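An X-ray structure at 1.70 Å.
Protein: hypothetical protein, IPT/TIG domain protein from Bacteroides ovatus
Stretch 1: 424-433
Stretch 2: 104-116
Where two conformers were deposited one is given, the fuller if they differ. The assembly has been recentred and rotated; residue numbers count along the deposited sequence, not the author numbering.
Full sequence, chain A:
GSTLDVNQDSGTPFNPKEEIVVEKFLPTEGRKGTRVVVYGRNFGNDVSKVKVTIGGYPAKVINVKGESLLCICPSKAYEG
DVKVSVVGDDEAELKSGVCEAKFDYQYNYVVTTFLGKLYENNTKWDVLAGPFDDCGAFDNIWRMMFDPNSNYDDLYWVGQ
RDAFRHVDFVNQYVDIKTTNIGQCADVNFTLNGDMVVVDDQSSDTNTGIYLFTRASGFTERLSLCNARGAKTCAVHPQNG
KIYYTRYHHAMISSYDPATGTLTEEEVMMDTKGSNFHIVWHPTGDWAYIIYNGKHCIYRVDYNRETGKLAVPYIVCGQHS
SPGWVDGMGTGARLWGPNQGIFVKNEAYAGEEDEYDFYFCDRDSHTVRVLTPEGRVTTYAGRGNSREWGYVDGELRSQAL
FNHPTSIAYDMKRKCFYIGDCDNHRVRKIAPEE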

# COMPACT_ATOMS: atom_id res chain seq x y z
N HIS A 424 -7.56 -12.28 -8.88
CA HIS A 424 -7.78 -11.38 -10.01
C HIS A 424 -8.34 -10.04 -9.58
O HIS A 424 -9.04 -9.38 -10.35
CB HIS A 424 -8.63 -12.11 -11.04
CG HIS A 424 -7.98 -13.39 -11.49
ND1 HIS A 424 -6.87 -13.40 -12.31
CD2 HIS A 424 -8.24 -14.68 -11.17
CE1 HIS A 424 -6.47 -14.66 -12.48
NE2 HIS A 424 -7.28 -15.45 -11.79
N ARG A 425 -7.94 -9.63 -8.38
CA ARG A 425 -8.45 -8.42 -7.77
C ARG A 425 -7.33 -7.62 -7.14
O ARG A 425 -6.33 -8.19 -6.68
CB ARG A 425 -9.45 -8.78 -6.67
CG ARG A 425 -10.78 -9.35 -7.15
CD ARG A 425 -11.40 -10.07 -5.98
NE ARG A 425 -12.72 -10.63 -6.19
CZ ARG A 425 -13.00 -11.93 -6.34
NH1 ARG A 425 -12.05 -12.88 -6.44
NH2 ARG A 425 -14.29 -12.27 -6.44
N VAL A 426 -7.55 -6.30 -7.08
CA VAL A 426 -6.79 -5.43 -6.18
C VAL A 426 -7.50 -5.39 -4.83
O VAL A 426 -8.67 -4.97 -4.73
CB VAL A 426 -6.66 -3.99 -6.73
CG1 VAL A 426 -5.83 -3.15 -5.78
CG2 VAL A 426 -6.03 -4.00 -8.12
N ARG A 427 -6.79 -5.81 -3.80
CA ARG A 427 -7.28 -5.79 -2.44
C ARG A 427 -6.75 -4.52 -1.77
O ARG A 427 -5.75 -3.93 -2.21
CB ARG A 427 -6.81 -7.02 -1.67
CG ARG A 427 -7.06 -8.37 -2.34
CD ARG A 427 -8.52 -8.77 -2.34
NE ARG A 427 -9.03 -9.20 -1.04
CZ ARG A 427 -8.72 -10.33 -0.40
NH1 ARG A 427 -7.94 -11.24 -0.93
NH2 ARG A 427 -9.26 -10.58 0.77
N LYS A 428 -7.45 -4.07 -0.74
CA LYS A 428 -7.03 -2.90 0.04
C LYS A 428 -6.83 -3.29 1.50
O LYS A 428 -7.60 -4.08 2.05
CB LYS A 428 -8.07 -1.81 -0.10
CG LYS A 428 -7.83 -0.53 0.68
CD LYS A 428 -8.93 0.46 0.27
CE LYS A 428 -9.08 1.62 1.21
NZ LYS A 428 -10.22 2.48 0.74
N ILE A 429 -5.78 -2.76 2.12
CA ILE A 429 -5.60 -2.89 3.57
C ILE A 429 -5.67 -1.49 4.16
O ILE A 429 -4.86 -0.63 3.80
CB ILE A 429 -4.27 -3.58 3.97
CG1 ILE A 429 -4.13 -4.97 3.32
CG2 ILE A 429 -4.19 -3.69 5.50
CD1 ILE A 429 -2.81 -5.67 3.61
N ALA A 430 -6.62 -1.26 5.05
CA ALA A 430 -6.88 0.06 5.60
C ALA A 430 -7.70 -0.12 6.87
O ALA A 430 -8.21 -1.22 7.14
CB ALA A 430 -7.68 0.93 4.61
N PRO A 431 -7.85 0.96 7.65
CA PRO A 431 -8.76 0.94 8.78
C PRO A 431 -10.17 0.56 8.38
O PRO A 431 -10.66 0.99 7.32
CB PRO A 431 -8.75 2.39 9.27
CG PRO A 431 -7.48 2.96 8.81
CD PRO A 431 -7.12 2.24 7.54
N GLU A 432 -10.83 -0.25 9.20
CA GLU A 432 -12.22 -0.64 9.03
C GLU A 432 -13.10 0.61 9.05
O GLU A 432 -12.86 1.47 9.87
CB GLU A 432 -12.63 -1.54 10.20
CG GLU A 432 -12.45 -0.89 11.57
CD GLU A 432 -12.70 -1.84 12.72
OE1 GLU A 432 -13.51 -2.76 12.56
OE2 GLU A 432 -12.10 -1.65 13.79
N GLU A 433 -14.09 0.68 8.17
CA GLU A 433 -15.09 1.76 8.16
C GLU A 433 -16.49 1.19 8.28
O GLU A 433 -16.71 -0.00 8.05
CB GLU A 433 -15.01 2.57 6.87
CG GLU A 433 -13.79 3.45 6.75
CD GLU A 433 -13.72 4.15 5.41
OE1 GLU A 433 -14.79 4.51 4.86
OE2 GLU A 433 -12.60 4.36 4.90
OXT GLU A 433 -17.45 1.92 8.56
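Stretch 2 104-116: DYQYNYVVTTFLG

The C-terminal strand of this chain and a segment more than 300 residues earlier in the sequence form an antiparallel β-ladder, interrupted by one bulge and finished by a side-chain carboxylate that takes over where the strand pairing ends. Strand 109-115 runs against strand 425-431 with an angle of 138° between their N-to-C directions, and the axes approach to 4.3 Å. Together the two stretches bury 998 Å².

The regular part of the ladder shows the alternation expected of antiparallel strands. Lys-428 pairs with Thr-112 through two short bonds, Thr-112 N to Lys-428 O and Lys-428 N to Thr-112 O, both 2.8 Å. Two residues along, Val-110 N donates to Ala-430 O at 2.9 Å and Ala-430 N returns a longer bond to Val-110 O at 3.2 Å. Between these rungs lies the non-hydrogen-bonded pair Ile-429 and Val-111, with CA atoms 4.6 Å apart; here the backbones are close enough for Val-111 CA to approach Lys-428 O at 3.2 Å in a CA-H...O contact.

The bulge falls between Val-426 and Arg-427, where the register shifts by one residue. Arg-427 lies opposite Thr-113 but Val-426 opposite Leu-115, leaving Phe-114 as the extra residue, with a phi/psi of -95/-51 that departs from the extended conformation. The carbonyl of Val-426 serves both sides of the irregularity: its O accepts from Phe-114 N at 2.9 Å and from Leu-115 N at 3.2 Å. Val-426 N completes the pairing with Leu-115 O at 2.9 Å.

Side chains follow the backbone alternation. Ile-429 and Val-111 share a face with Arg-427 and Thr-113, and Ile-429 CG1 meets Val-111 CG2 at 4.1 Å; Val-111 CG1 also lies over one face of the Arg-427 guanidinium, 3.5 Å from NH2. Val-426 projects to the other face, where its CG1 reaches CD2 at the edge of the Phe-114 ring at 3.9 Å.

At the far end, Pro-431 has no amide hydrogen to donate, and it occupies a non-hydrogen-bonded position opposite Tyr-109. Its CD packs on Tyr-109 CE2 and its CB on Tyr-107 CD2, each at 3.7 Å. Glu-432 N then donates to Asn-108 O at 2.9 Å, while Glu-432 OE2 receives Asn-108 N at 2.6 Å, so backbone and side chain of one glutamate engage both polar groups of the Asn-108 backbone. A water extends the contact, donating to Glu-432 O at 2.6 Å and lying 2.5 Å from Tyr-105 OH.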

# COMPACT_ATOMS: atom_id res chain seq x y z
N ASP A 104 -10.87 8.22 22.50
CA ASP A 104 -9.84 7.34 21.93
C ASP A 104 -10.51 6.33 21.01
O ASP A 104 -10.96 5.27 21.43
CB ASP A 104 -9.02 6.65 23.02
CG ASP A 104 -7.93 5.73 22.47
OD1 ASP A 104 -7.70 5.69 21.24
OD2 ASP A 104 -7.29 5.03 23.28
N TYR A 105 -10.56 6.68 19.74
CA TYR A 105 -11.19 5.86 18.73
C TYR A 105 -10.31 4.68 18.39
O TYR A 105 -9.15 4.85 18.01
CB TYR A 105 -11.46 6.70 17.49
CG TYR A 105 -12.06 5.91 16.35
CD1 TYR A 105 -13.34 5.39 16.43
CD2 TYR A 105 -11.35 5.71 15.17
CE1 TYR A 105 -13.89 4.68 15.38
CE2 TYR A 105 -11.90 5.01 14.12
CZ TYR A 105 -13.17 4.49 14.23
OH TYR A 105 -13.71 3.79 13.18
N GLN A 106 -10.86 3.48 18.55
CA GLN A 106 -10.15 2.25 18.31
C GLN A 106 -10.68 1.62 17.05
O GLN A 106 -11.87 1.68 16.76
CB GLN A 106 -10.32 1.28 19.47
CG GLN A 106 -9.79 1.82 20.80
CD GLN A 106 -10.12 0.90 21.95
OE1 GLN A 106 -11.19 0.27 21.98
NE2 GLN A 106 -9.21 0.82 22.91
N TYR A 107 -9.78 1.01 16.29
CA TYR A 107 -10.14 0.41 15.03
C TYR A 107 -9.07 -0.59 14.63
O TYR A 107 -7.87 -0.39 14.90
CB TYR A 107 -10.24 1.47 13.93
CG TYR A 107 -8.93 2.20 13.75
CD1 TYR A 107 -8.61 3.28 14.54
CD2 TYR A 107 -7.99 1.76 12.83
CE1 TYR A 107 -7.40 3.93 14.41
CE2 TYR A 107 -6.78 2.41 12.68
CZ TYR A 107 -6.49 3.49 13.48
OH TYR A 107 -5.30 4.16 13.35
N ASN A 108 -9.54 -1.62 13.96
CA ASN A 108 -8.69 -2.63 13.36
C ASN A 108 -8.49 -2.34 11.89
O ASN A 108 -9.31 -1.67 11.25
CB ASN A 108 -9.33 -4.00 13.52
CG ASN A 108 -9.43 -4.43 14.97
OD1 ASN A 108 -10.40 -5.06 15.36
ND2 ASN A 108 -8.43 -4.06 15.77
N TYR A 109 -7.39 -2.85 11.36
CA TYR A 109 -7.14 -2.81 9.94
C TYR A 109 -7.79 -4.04 9.37
O TYR A 109 -7.77 -5.11 9.98
CB TYR A 109 -5.66 -2.79 9.67
CG TYR A 109 -5.06 -1.45 9.96
CD1 TYR A 109 -4.80 -1.06 11.27
CD2 TYR A 109 -4.78 -0.55 8.94
CE1 TYR A 109 -4.25 0.17 11.55
CE2 TYR A 109 -4.23 0.70 9.22
CZ TYR A 109 -3.98 1.04 10.53
OH TYR A 109 -3.44 2.26 10.83
N VAL A 110 -8.37 -3.90 8.19
CA VAL A 110 -9.05 -4.99 7.55
C VAL A 110 -8.64 -5.03 6.09
O VAL A 110 -8.21 -4.02 5.52
CB VAL A 110 -10.58 -4.85 7.66
CG1 VAL A 110 -11.03 -5.00 9.11
CG2 VAL A 110 -11.05 -3.53 7.05
N VAL A 111 -8.73 -6.22 5.51
CA VAL A 111 -8.58 -6.39 4.09
C VAL A 111 -9.96 -6.22 3.45
O VAL A 111 -10.96 -6.79 3.94
CB VAL A 111 -7.99 -7.75 3.69
CG1 VAL A 111 -7.80 -7.79 2.18
CG2 VAL A 111 -6.66 -8.05 4.41
N THR A 112 -10.04 -5.42 2.39
CA THR A 112 -11.25 -5.27 1.60
C THR A 112 -10.92 -5.48 0.11
O THR A 112 -9.74 -5.61 -0.26
CB THR A 112 -11.92 -3.89 1.79
OG1 THR A 112 -10.97 -2.84 1.55
CG2 THR A 112 -12.52 -3.76 3.16
N THR A 113 -11.94 -5.52 -0.74
CA THR A 113 -11.73 -5.61 -2.18
C THR A 113 -11.98 -4.25 -2.83
O THR A 113 -13.06 -3.70 -2.68
CB THR A 113 -12.62 -6.71 -2.80
OG1 THR A 113 -12.28 -7.96 -2.17
CG2 THR A 113 -12.40 -6.79 -4.32
N PHE A 114 -10.97 -3.73 -3.52
CA PHE A 114 -10.99 -2.41 -4.12
C PHE A 114 -11.42 -2.44 -5.59
O PHE A 114 -12.34 -1.72 -5.99
CB PHE A 114 -9.60 -1.77 -3.95
CG PHE A 114 -9.45 -0.42 -4.61
CD1 PHE A 114 -10.40 0.56 -4.46
CD2 PHE A 114 -8.31 -0.14 -5.35
CE1 PHE A 114 -10.25 1.80 -5.08
CE2 PHE A 114 -8.15 1.09 -5.96
CZ PHE A 114 -9.12 2.05 -5.83
N LEU A 115 -10.78 -3.29 -6.39
CA LEU A 115 -11.11 -3.39 -7.81
C LEU A 115 -11.12 -4.83 -8.30
O LEU A 115 -10.31 -5.66 -7.85
CB LEU A 115 -10.12 -2.61 -8.66
CG LEU A 115 -10.03 -1.10 -8.47
CD1 LEU A 115 -8.72 -0.58 -9.04
CD2 LEU A 115 -11.23 -0.40 -9.11
N GLY A 116 -12.02 -5.09 -9.24
CA GLY A 116 -12.13 -6.38 -9.91
C GLY A 116 -13.35 -7.14 -9.46
O GLY A 116 -13.62 -7.23 -8.25
O HOH W 1 -12.73 3.85 10.84
O HOH W 2 -14.96 -8.79 -6.44